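PDB 4BMD: S-M checkpoint control protein rad4 from Schizosaccharomyces pombe, which serves as an essential DNA-replication and checkpoint protein coupling S phase to mitosis, docking on phosphorylated crb2 through BRCT domains other than the BRCT3-BRCT4 pair described here. Local coordinates for residues E74-R79 and A93-F98; P105-L110 and T130-V135; S111-G116 and S145-N150; G175-W180 and S193-D198. All blocks are in the same frame, centred on the assembly; numbering follows the deposited sequence. Where two conformers were deposited one is given.

Contact 1: residues E74-R79 and A93-F98; sequences EWWIER and ALAKPF
Trp75 meets Phe98 at the edge of the phenyl ring: CZ3 of the indole lies 3.6 Å from Phe98 CZ, near the phenyl plane. The two ring planes differ by only 29°, yet they are slid so far apart, with the centroids of the Trp75 six-membered ring and the Phe98 ring separated by 5.8 Å, that they barely overlap. The side chains themselves cross at about a right angle. Leu94 of the same loop as Phe98 sets CD2 over the centre of one phenyl face. Leu94 also presents its carbonyl to the indole edge, O standing 3.5 Å from Trp75 CE3, while that oxygen takes its hydrogen bond from Asn73. An alanine at Trp75 would probably open a gap beside Phe98 and Leu94 and leave His57 and His124 without the ring they stack on. One residue on, Trp76 turns its ring away, CG anti to the backbone N (chi1 176°), and touches the loop chiefly through CB, 3.9 Å from Ala95 CB. The loop leading to helix 104-107 packs along this side of helix 74-82 of BRCT3. Beyond that loop, helices 119-131 and 177-185 pack on Leu94 and Phe98, and Arg79 reaches across to a salt bridge with Glu120, tying the two BRCT repeats together.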
# COMPACT_ATOMS: atom_id res chain seq x y z
N GLU A 74 0.75 -9.17 3.24
CA GLU A 74 -0.55 -9.81 3.15
C GLU A 74 -1.48 -9.14 2.14
O GLU A 74 -2.43 -9.74 1.66
CB GLU A 74 -1.23 -9.89 4.53
CG GLU A 74 -1.82 -8.58 5.03
CD GLU A 74 -0.87 -7.82 5.93
OE1 GLU A 74 0.36 -7.84 5.68
OE2 GLU A 74 -1.35 -7.20 6.90
N TRP A 75 -1.18 -7.89 1.81
CA TRP A 75 -1.98 -7.15 0.83
C TRP A 75 -1.82 -7.73 -0.57
O TRP A 75 -2.67 -7.53 -1.43
CB TRP A 75 -1.63 -5.66 0.86
CG TRP A 75 -2.12 -4.95 2.08
CD1 TRP A 75 -2.97 -5.45 3.03
CD2 TRP A 75 -1.80 -3.61 2.49
NE1 TRP A 75 -3.20 -4.51 4.00
CE2 TRP A 75 -2.49 -3.37 3.70
CE3 TRP A 75 -1.00 -2.60 1.96
CZ2 TRP A 75 -2.41 -2.16 4.38
CZ3 TRP A 75 -0.92 -1.40 2.63
CH2 TRP A 75 -1.62 -1.18 3.83
N TRP A 76 -0.71 -8.44 -0.79
CA TRP A 76 -0.49 -9.14 -2.04
C TRP A 76 -1.52 -10.26 -2.19
O TRP A 76 -2.02 -10.51 -3.29
CB TRP A 76 0.93 -9.71 -2.09
CG TRP A 76 1.23 -10.55 -3.30
CD1 TRP A 76 1.78 -10.13 -4.47
CD2 TRP A 76 0.99 -11.95 -3.45
NE1 TRP A 76 1.91 -11.18 -5.34
CE2 TRP A 76 1.42 -12.31 -4.74
CE3 TRP A 76 0.45 -12.94 -2.62
CZ2 TRP A 76 1.34 -13.62 -5.22
CZ3 TRP A 76 0.36 -14.24 -3.10
CH2 TRP A 76 0.80 -14.56 -4.39
N ILE A 77 -1.82 -10.92 -1.08
CA ILE A 77 -2.82 -11.98 -1.06
C ILE A 77 -4.20 -11.40 -1.36
O ILE A 77 -4.95 -11.95 -2.16
CB ILE A 77 -2.86 -12.69 0.31
CG1 ILE A 77 -1.48 -13.25 0.66
CG2 ILE A 77 -3.91 -13.79 0.31
CD1 ILE A 77 -1.41 -13.88 2.04
N GLU A 78 -4.51 -10.28 -0.71
CA GLU A 78 -5.79 -9.61 -0.89
C GLU A 78 -5.98 -9.14 -2.33
O GLU A 78 -7.07 -9.22 -2.88
CB GLU A 78 -5.92 -8.43 0.07
CG GLU A 78 -5.79 -8.81 1.54
CD GLU A 78 -5.88 -7.61 2.46
OE1 GLU A 78 -6.17 -6.50 1.97
OE2 GLU A 78 -5.66 -7.78 3.68
N ARG A 79 -4.90 -8.66 -2.94
CA ARG A 79 -4.94 -8.22 -4.33
C ARG A 79 -5.17 -9.39 -5.26
O ARG A 79 -5.89 -9.27 -6.25
CB ARG A 79 -3.64 -7.50 -4.71
CG ARG A 79 -3.55 -6.06 -4.22
CD ARG A 79 -2.29 -5.39 -4.72
NE ARG A 79 -2.13 -5.53 -6.17
CZ ARG A 79 -2.61 -4.67 -7.06
NH1 ARG A 79 -3.29 -3.61 -6.66
NH2 ARG A 79 -2.42 -4.88 -8.35
N ALA A 93 3.60 -1.45 -5.45
CA ALA A 93 4.51 -1.05 -4.38
C ALA A 93 3.99 -1.37 -2.98
O ALA A 93 4.77 -1.53 -2.04
CB ALA A 93 4.84 0.43 -4.50
N LEU A 94 2.67 -1.45 -2.84
CA LEU A 94 2.06 -1.71 -1.54
C LEU A 94 1.96 -3.20 -1.22
O LEU A 94 1.64 -3.58 -0.10
CB LEU A 94 0.68 -1.06 -1.45
CG LEU A 94 0.64 0.47 -1.51
CD1 LEU A 94 -0.79 0.98 -1.44
CD2 LEU A 94 1.48 1.07 -0.39
N ALA A 95 2.25 -4.03 -2.22
CA ALA A 95 2.18 -5.48 -2.04
C ALA A 95 3.49 -6.03 -1.49
O ALA A 95 3.59 -7.21 -1.15
CB ALA A 95 1.82 -6.16 -3.35
N LYS A 96 4.49 -5.17 -1.41
CA LYS A 96 5.78 -5.52 -0.82
C LYS A 96 5.95 -4.81 0.51
O LYS A 96 5.24 -3.83 0.77
CB LYS A 96 6.92 -5.12 -1.77
CG LYS A 96 7.07 -6.02 -2.98
CD LYS A 96 8.23 -5.55 -3.85
CE LYS A 96 8.00 -4.14 -4.36
NZ LYS A 96 6.77 -4.03 -5.19
N PRO A 97 6.87 -5.29 1.36
CA PRO A 97 7.20 -4.55 2.58
C PRO A 97 7.66 -3.14 2.23
O PRO A 97 8.57 -2.99 1.41
CB PRO A 97 8.36 -5.36 3.16
CG PRO A 97 8.13 -6.74 2.68
CD PRO A 97 7.55 -6.60 1.30
N PHE A 98 7.04 -2.14 2.83
CA PHE A 98 7.33 -0.75 2.49
C PHE A 98 7.50 0.13 3.71
O PHE A 98 8.13 1.19 3.63
CB PHE A 98 6.21 -0.19 1.60
CG PHE A 98 4.85 -0.19 2.25
CD1 PHE A 98 4.46 0.86 3.07
CD2 PHE A 98 3.97 -1.23 2.03
CE1 PHE A 98 3.21 0.85 3.67
CE2 PHE A 98 2.72 -1.24 2.63
CZ PHE A 98 2.34 -0.20 3.45

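Contact 2: residues P105-L110 and T130-V135; sequences PYFNGL and TILGAV
Phe107 begins its contact at the first side-chain carbon: CB sits 3.2 Å from Leu132 O and 4.0 Å from Ala134 CB, wedged against the backbone that leaves helix 119-131. CG, anti to the carbonyl carbon (chi1 -76°), stays near Leu132 O. At the next position the ring divides its partners, CD2 approaching Leu132 CB at 4.0 Å, over one ring face, and CD1 lying on the side of Ala134 CB. Phe107 and Leu132 run side by side and point the same way. Farther out, the phenyl group meets Leu179 and Ile182 of helix 177-185 and makes an edge-to-face pair with Phe188. The contact brackets a beta-alpha-beta unit of the BRCT4 sheet: the type II turn from Phe107 to Leu110 leads into its first strand, 111-115, and a Schellman motif with Gly133 at positive phi follows helix 119-131 and leads to strand 135-137. Gly109 takes positive phi in the type II turn. A water bridges the two segments, accepting from Gly109 N at 2.6 Å and donating to Gly133 O at 2.6 Å. Asn108 CA adds a CA-H...O contact of 3.4 Å to Gly133 O. Val135 N then donates an almost straight bond (174°) to Leu110 O at 3.0 Å, opening the parallel pairing of strands 111-115 and 135-137.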
# COMPACT_ATOMS: atom_id res chain seq x y z
N PRO A 105 7.94 10.75 11.00
CA PRO A 105 7.98 12.17 11.40
C PRO A 105 7.74 13.12 10.22
O PRO A 105 7.40 14.28 10.44
CB PRO A 105 9.41 12.35 11.93
CG PRO A 105 9.86 10.98 12.29
CD PRO A 105 9.22 10.08 11.29
N TYR A 106 7.92 12.63 9.00
CA TYR A 106 7.74 13.45 7.81
C TYR A 106 6.27 13.55 7.39
O TYR A 106 5.83 14.59 6.91
CB TYR A 106 8.58 12.90 6.66
CG TYR A 106 10.07 13.04 6.87
CD1 TYR A 106 10.74 14.21 6.54
CD2 TYR A 106 10.81 11.99 7.41
CE1 TYR A 106 12.10 14.34 6.73
CE2 TYR A 106 12.18 12.11 7.60
CZ TYR A 106 12.81 13.29 7.26
OH TYR A 106 14.17 13.41 7.45
N PHE A 107 5.52 12.47 7.58
CA PHE A 107 4.10 12.46 7.23
C PHE A 107 3.23 13.01 8.36
O PHE A 107 2.05 13.30 8.16
CB PHE A 107 3.63 11.05 6.86
CG PHE A 107 4.06 10.61 5.49
CD1 PHE A 107 3.31 10.94 4.37
CD2 PHE A 107 5.20 9.85 5.32
CE1 PHE A 107 3.69 10.53 3.11
CE2 PHE A 107 5.59 9.43 4.06
CZ PHE A 107 4.84 9.77 2.96
N ASN A 108 3.82 13.13 9.54
CA ASN A 108 3.10 13.61 10.72
C ASN A 108 2.52 15.01 10.54
O ASN A 108 3.22 15.93 10.12
CB ASN A 108 4.00 13.57 11.95
CG ASN A 108 3.54 12.54 12.97
OD1 ASN A 108 3.95 11.39 12.93
ND2 ASN A 108 2.67 12.97 13.88
N GLY A 109 1.24 15.16 10.86
CA GLY A 109 0.57 16.45 10.77
C GLY A 109 -0.03 16.72 9.41
O GLY A 109 -0.82 17.65 9.24
N LEU A 110 0.34 15.91 8.43
CA LEU A 110 -0.15 16.08 7.07
C LEU A 110 -1.56 15.54 6.89
O LEU A 110 -1.81 14.36 7.11
CB LEU A 110 0.79 15.42 6.06
CG LEU A 110 2.20 16.01 5.92
CD1 LEU A 110 2.98 15.26 4.85
CD2 LEU A 110 2.13 17.50 5.59
N THR A 130 -1.85 6.01 6.64
CA THR A 130 -2.16 6.12 8.07
C THR A 130 -1.00 5.64 8.93
O THR A 130 -0.57 6.35 9.85
CB THR A 130 -3.44 5.35 8.43
OG1 THR A 130 -4.54 5.86 7.67
CG2 THR A 130 -3.75 5.50 9.91
N ILE A 131 -0.48 4.46 8.64
CA ILE A 131 0.64 3.92 9.42
C ILE A 131 1.92 4.71 9.18
O ILE A 131 2.83 4.69 10.01
CB ILE A 131 0.90 2.42 9.12
CG1 ILE A 131 1.20 2.20 7.64
CG2 ILE A 131 -0.29 1.58 9.55
CD1 ILE A 131 1.48 0.76 7.28
N LEU A 132 1.99 5.41 8.05
CA LEU A 132 3.15 6.24 7.74
C LEU A 132 3.13 7.56 8.51
O LEU A 132 4.08 8.33 8.45
CB LEU A 132 3.24 6.50 6.23
CG LEU A 132 3.74 5.33 5.39
CD1 LEU A 132 3.64 5.67 3.91
CD2 LEU A 132 5.17 4.96 5.76
N GLY A 133 2.04 7.81 9.23
CA GLY A 133 1.96 8.96 10.11
C GLY A 133 1.04 10.07 9.65
O GLY A 133 0.87 11.07 10.35
N ALA A 134 0.44 9.90 8.48
CA ALA A 134 -0.44 10.92 7.93
C ALA A 134 -1.89 10.70 8.36
O ALA A 134 -2.25 9.63 8.85
CB ALA A 134 -0.34 10.95 6.41
N VAL A 135 -2.71 11.73 8.19
CA VAL A 135 -4.13 11.63 8.48
C VAL A 135 -4.93 11.72 7.19
O VAL A 135 -4.93 12.74 6.51
CB VAL A 135 -4.60 12.75 9.43
CG1 VAL A 135 -6.11 12.69 9.61
CG2 VAL A 135 -3.89 12.63 10.77
O HOH W 1 -0.47 13.18 11.23

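Contact 3: residues S111-G116 and S145-N150; sequences SIHLTG and SILLVN
The inner strands of the 2-1-3-4 parallel BRCT sheet pair here, Ile112 opposite Ile146 and Thr115 opposite Val149. Five regular backbone bonds form the ladder, from Ile146 N to Ser111 O through to Asn150 N to Thr115 O. At its start Ser145 OG accepts from Ser111 N while Ser145 N donates to Ser111 OG at 2.7 Å. On one face Leu114 CD2 rests 3.7 Å from Leu148 CB, the two side chains lying side by side, and Ile112 CG2 reaches the same CB. On the other, Leu147 CD1 comes to the edge of the His113 ring, 3.6 Å from CD2, while His137 O and Lys162 hold the imidazole nitrogens. Past the ladder, Asn150 holds CG anti to its backbone N (chi1 -175°), near Gly116 O, to which ND2 donates at 2.8 Å, nearly straight (169°). Gly116 O lies near the Asn150 amide plane, while the nitrogen stands 55° out of the carbonyl plane. An alanine at Asn150 would probably leave Gly116 O without this donor and Asn152 N without its acceptor OD1. Helices 119-131 and 177-185 cover the Leu114 and Leu148 face, and helix 157-168 lies against Thr115 and Leu147 on the reverse.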
# COMPACT_ATOMS: atom_id res chain seq x y z
N SER A 111 -2.47 16.42 6.49
CA SER A 111 -3.84 16.02 6.19
C SER A 111 -3.99 15.78 4.70
O SER A 111 -3.78 16.68 3.88
CB SER A 111 -4.83 17.08 6.67
OG SER A 111 -4.52 18.35 6.11
N ILE A 112 -4.33 14.54 4.33
CA ILE A 112 -4.39 14.16 2.92
C ILE A 112 -5.77 13.65 2.50
O ILE A 112 -6.38 12.83 3.19
CB ILE A 112 -3.34 13.08 2.60
CG1 ILE A 112 -1.96 13.49 3.12
CG2 ILE A 112 -3.29 12.79 1.10
CD1 ILE A 112 -0.87 12.48 2.83
N HIS A 113 -6.25 14.14 1.36
CA HIS A 113 -7.46 13.62 0.75
C HIS A 113 -7.13 12.98 -0.60
O HIS A 113 -6.37 13.54 -1.39
CB HIS A 113 -8.50 14.72 0.56
CG HIS A 113 -9.74 14.27 -0.15
ND1 HIS A 113 -10.60 13.34 0.37
CD2 HIS A 113 -10.24 14.61 -1.36
CE1 HIS A 113 -11.59 13.13 -0.48
NE2 HIS A 113 -11.40 13.89 -1.54
N LEU A 114 -7.71 11.81 -0.85
CA LEU A 114 -7.40 11.04 -2.06
C LEU A 114 -8.50 11.17 -3.11
O LEU A 114 -9.69 11.17 -2.78
CB LEU A 114 -7.19 9.57 -1.70
CG LEU A 114 -6.23 9.28 -0.55
CD1 LEU A 114 -6.22 7.79 -0.22
CD2 LEU A 114 -4.84 9.76 -0.89
N THR A 115 -8.11 11.26 -4.37
CA THR A 115 -9.06 11.32 -5.47
C THR A 115 -8.57 10.53 -6.69
O THR A 115 -7.40 10.60 -7.05
CB THR A 115 -9.39 12.78 -5.87
OG1 THR A 115 -10.32 12.79 -6.96
CG2 THR A 115 -8.12 13.52 -6.29
N GLY A 116 -9.47 9.76 -7.30
CA GLY A 116 -9.14 8.98 -8.47
C GLY A 116 -8.83 7.52 -8.15
O GLY A 116 -8.57 6.73 -9.06
N SER A 145 -3.83 19.52 3.72
CA SER A 145 -2.45 19.77 3.33
C SER A 145 -2.23 19.38 1.87
O SER A 145 -1.58 20.11 1.11
CB SER A 145 -1.48 18.97 4.21
OG SER A 145 -1.73 19.20 5.58
N ILE A 146 -2.77 18.24 1.48
CA ILE A 146 -2.50 17.65 0.17
C ILE A 146 -3.75 17.03 -0.45
O ILE A 146 -4.47 16.28 0.21
CB ILE A 146 -1.43 16.54 0.28
CG1 ILE A 146 -0.08 17.13 0.70
CG2 ILE A 146 -1.29 15.79 -1.04
CD1 ILE A 146 0.96 16.07 1.01
N LEU A 147 -3.99 17.34 -1.72
CA LEU A 147 -4.94 16.57 -2.52
C LEU A 147 -4.14 15.62 -3.39
O LEU A 147 -3.51 16.04 -4.37
CB LEU A 147 -5.79 17.49 -3.39
CG LEU A 147 -6.74 16.74 -4.35
CD1 LEU A 147 -7.80 15.97 -3.57
CD2 LEU A 147 -7.38 17.69 -5.35
N LEU A 148 -4.15 14.34 -3.04
CA LEU A 148 -3.37 13.34 -3.77
C LEU A 148 -4.17 12.76 -4.93
O LEU A 148 -5.19 12.10 -4.74
CB LEU A 148 -2.91 12.23 -2.83
CG LEU A 148 -1.76 11.36 -3.35
CD1 LEU A 148 -0.51 12.20 -3.57
CD2 LEU A 148 -1.48 10.20 -2.41
N VAL A 149 -3.69 13.01 -6.15
CA VAL A 149 -4.42 12.64 -7.36
C VAL A 149 -3.86 11.39 -8.04
O VAL A 149 -2.65 11.27 -8.24
CB VAL A 149 -4.40 13.80 -8.37
CG1 VAL A 149 -5.21 13.45 -9.61
CG2 VAL A 149 -4.94 15.07 -7.72
N ASN A 150 -4.75 10.47 -8.38
CA ASN A 150 -4.37 9.27 -9.12
C ASN A 150 -4.23 9.58 -10.61
O ASN A 150 -5.22 9.63 -11.34
CB ASN A 150 -5.40 8.15 -8.92
CG ASN A 150 -4.98 6.85 -9.58
OD1 ASN A 150 -3.82 6.67 -9.96
ND2 ASN A 150 -5.93 5.93 -9.72

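Contact 4: residues G175-W180 and S193-D198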
# COMPACT_ATOMS: atom_id res chain seq x y z
N GLY A 175 0.51 14.80 -7.78
CA GLY A 175 0.39 13.53 -8.46
C GLY A 175 0.86 12.38 -7.58
O GLY A 175 1.77 12.55 -6.77
N VAL A 176 0.24 11.22 -7.73
CA VAL A 176 0.50 10.08 -6.85
C VAL A 176 1.93 9.54 -7.00
O VAL A 176 2.46 8.92 -6.07
CB VAL A 176 -0.53 8.95 -7.07
CG1 VAL A 176 -0.32 8.28 -8.42
CG2 VAL A 176 -0.45 7.92 -5.95
N ALA A 177 2.55 9.77 -8.15
CA ALA A 177 3.91 9.31 -8.41
C ALA A 177 4.87 9.77 -7.31
O ALA A 177 5.79 9.05 -6.94
CB ALA A 177 4.39 9.79 -9.77
N TRP A 178 4.62 10.96 -6.79
CA TRP A 178 5.37 11.49 -5.66
C TRP A 178 5.36 10.53 -4.47
O TRP A 178 6.39 10.29 -3.85
CB TRP A 178 4.80 12.85 -5.25
CG TRP A 178 5.26 13.33 -3.91
CD1 TRP A 178 6.48 13.88 -3.62
CD2 TRP A 178 4.52 13.31 -2.68
NE1 TRP A 178 6.54 14.21 -2.28
CE2 TRP A 178 5.35 13.87 -1.69
CE3 TRP A 178 3.24 12.88 -2.33
CZ2 TRP A 178 4.94 14.00 -0.36
CZ3 TRP A 178 2.84 13.01 -1.01
CH2 TRP A 178 3.69 13.56 -0.05
N LEU A 179 4.19 9.97 -4.17
CA LEU A 179 4.07 9.05 -3.05
C LEU A 179 4.69 7.70 -3.36
O LEU A 179 5.34 7.10 -2.49
CB LEU A 179 2.60 8.87 -2.64
CG LEU A 179 2.39 7.89 -1.49
CD1 LEU A 179 3.12 8.37 -0.23
CD2 LEU A 179 0.91 7.69 -1.21
N TRP A 180 4.50 7.20 -4.58
CA TRP A 180 5.11 5.93 -4.97
C TRP A 180 6.63 6.02 -4.92
O TRP A 180 7.30 5.06 -4.53
CB TRP A 180 4.66 5.50 -6.37
CG TRP A 180 3.17 5.28 -6.55
CD1 TRP A 180 2.41 5.72 -7.59
CD2 TRP A 180 2.29 4.57 -5.67
NE1 TRP A 180 1.10 5.33 -7.41
CE2 TRP A 180 1.00 4.63 -6.24
CE3 TRP A 180 2.45 3.90 -4.45
CZ2 TRP A 180 -0.11 4.03 -5.64
CZ3 TRP A 180 1.35 3.32 -3.85
CH2 TRP A 180 0.08 3.39 -4.45
N SER A 193 6.74 19.96 -6.25
CA SER A 193 6.55 20.70 -7.49
C SER A 193 6.80 19.87 -8.75
O SER A 193 6.14 20.07 -9.77
CB SER A 193 7.38 21.98 -7.50
OG SER A 193 8.76 21.72 -7.29
N PRO A 194 7.77 18.92 -8.70
CA PRO A 194 7.89 18.15 -9.94
C PRO A 194 6.73 17.17 -10.17
O PRO A 194 6.70 16.51 -11.21
CB PRO A 194 9.19 17.36 -9.74
CG PRO A 194 9.95 18.13 -8.73
CD PRO A 194 8.91 18.66 -7.80
N TRP A 195 5.80 17.08 -9.23
CA TRP A 195 4.65 16.20 -9.38
C TRP A 195 3.34 16.95 -9.21
O TRP A 195 2.29 16.35 -8.98
CB TRP A 195 4.74 15.03 -8.40
CG TRP A 195 5.94 14.17 -8.63
CD1 TRP A 195 6.05 13.12 -9.50
CD2 TRP A 195 7.22 14.29 -7.99
NE1 TRP A 195 7.31 12.58 -9.44
CE2 TRP A 195 8.05 13.28 -8.52
CE3 TRP A 195 7.73 15.15 -7.02
CZ2 TRP A 195 9.37 13.11 -8.11
CZ3 TRP A 195 9.05 14.98 -6.61
CH2 TRP A 195 9.85 13.97 -7.16
N ALA A 196 3.41 18.27 -9.33
CA ALA A 196 2.22 19.11 -9.24
C ALA A 196 1.43 19.06 -10.54
O ALA A 196 2.01 18.93 -11.62
CB ALA A 196 2.60 20.54 -8.90
N ILE A 197 0.11 19.17 -10.44
CA ILE A 197 -0.75 19.14 -11.62
C ILE A 197 -0.87 20.54 -12.23
O ILE A 197 -0.67 20.71 -13.44
CB ILE A 197 -2.15 18.58 -11.30
CG1 ILE A 197 -2.13 17.04 -11.31
CG2 ILE A 197 -3.18 19.06 -12.31
CD1 ILE A 197 -1.43 16.41 -10.12
N ASP A 198 -1.18 21.52 -11.39
CA ASP A 198 -1.28 22.92 -11.80
C ASP A 198 -2.24 23.13 -12.98
O ASP A 198 -1.82 23.51 -14.07
CB ASP A 198 0.10 23.49 -12.14
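Gly175 and Trp195 join the C-terminal tail of BRCT4 to the point where strand 172-175, at one border of the parallel sheet, passes into helix 177-185. The polar part of the contact is a single backbone hydrogen bond: Gly175 N donates to Trp195 O at a short 2.6 Å, with an angle of 167° at the hydrogen. The lack of a side chain at Gly175 allows the close approach to Trp195 O. The apolar part rests on the Trp195 indole. Trp195 CG is anti to the carbonyl carbon (chi1 -62°), which brings it beside Trp178 CB at 3.8 Å; Ala177 CB approaches Trp195 CD1 at 3.7 Å. Trp178 N and CA lie over one face of this indole, and Pro194 CB covers the opposite face, so the ring is sandwiched between helix backbone and its own neighbour. Aromatic contact comes third. The side chains of Trp178 and Trp195 cross at about a right angle, and the five-membered ring of Trp178 and the six-membered ring of Trp195 are inclined at 53°; Trp178 CD1 is 3.8 Å from Trp195 CE3. Trp178 also bonds through NE1 to Ile189 O, which secures it to the chain leading to the tail. Beyond Trp195, Ile197 folds its tip back until CD1 stands 3.4 Å from Gly175 N.

How the contacts relate
Contacts 2, 3 and 4 all lie in BRCT4, whereas contact 1 lies on the BRCT3 side, with its loop 93-98 facing BRCT4. Contacts 2 and 3, centres 13 Å apart, meet where a probable hydrogen bond of 2.9 Å from Ile112 N to Val135 O pairs strands 111-115 and 135-137. Leu179 of contact 4 is shared packing: CD1 meets Phe107 CZ of contact 2 at 3.9 Å, and CD2 meets Leu148 CD2 of contact 3 at 3.7 Å. Contact 1 touches contact 4 through Leu94 CG and Trp180 CZ3, and contact 2 through Phe98 CE1 and Ile131 CD1. MES, probably from the crystallisation liquor, hydrogen-bonds Ala93 N and also lies about 4 Å from the Ala177 side chain.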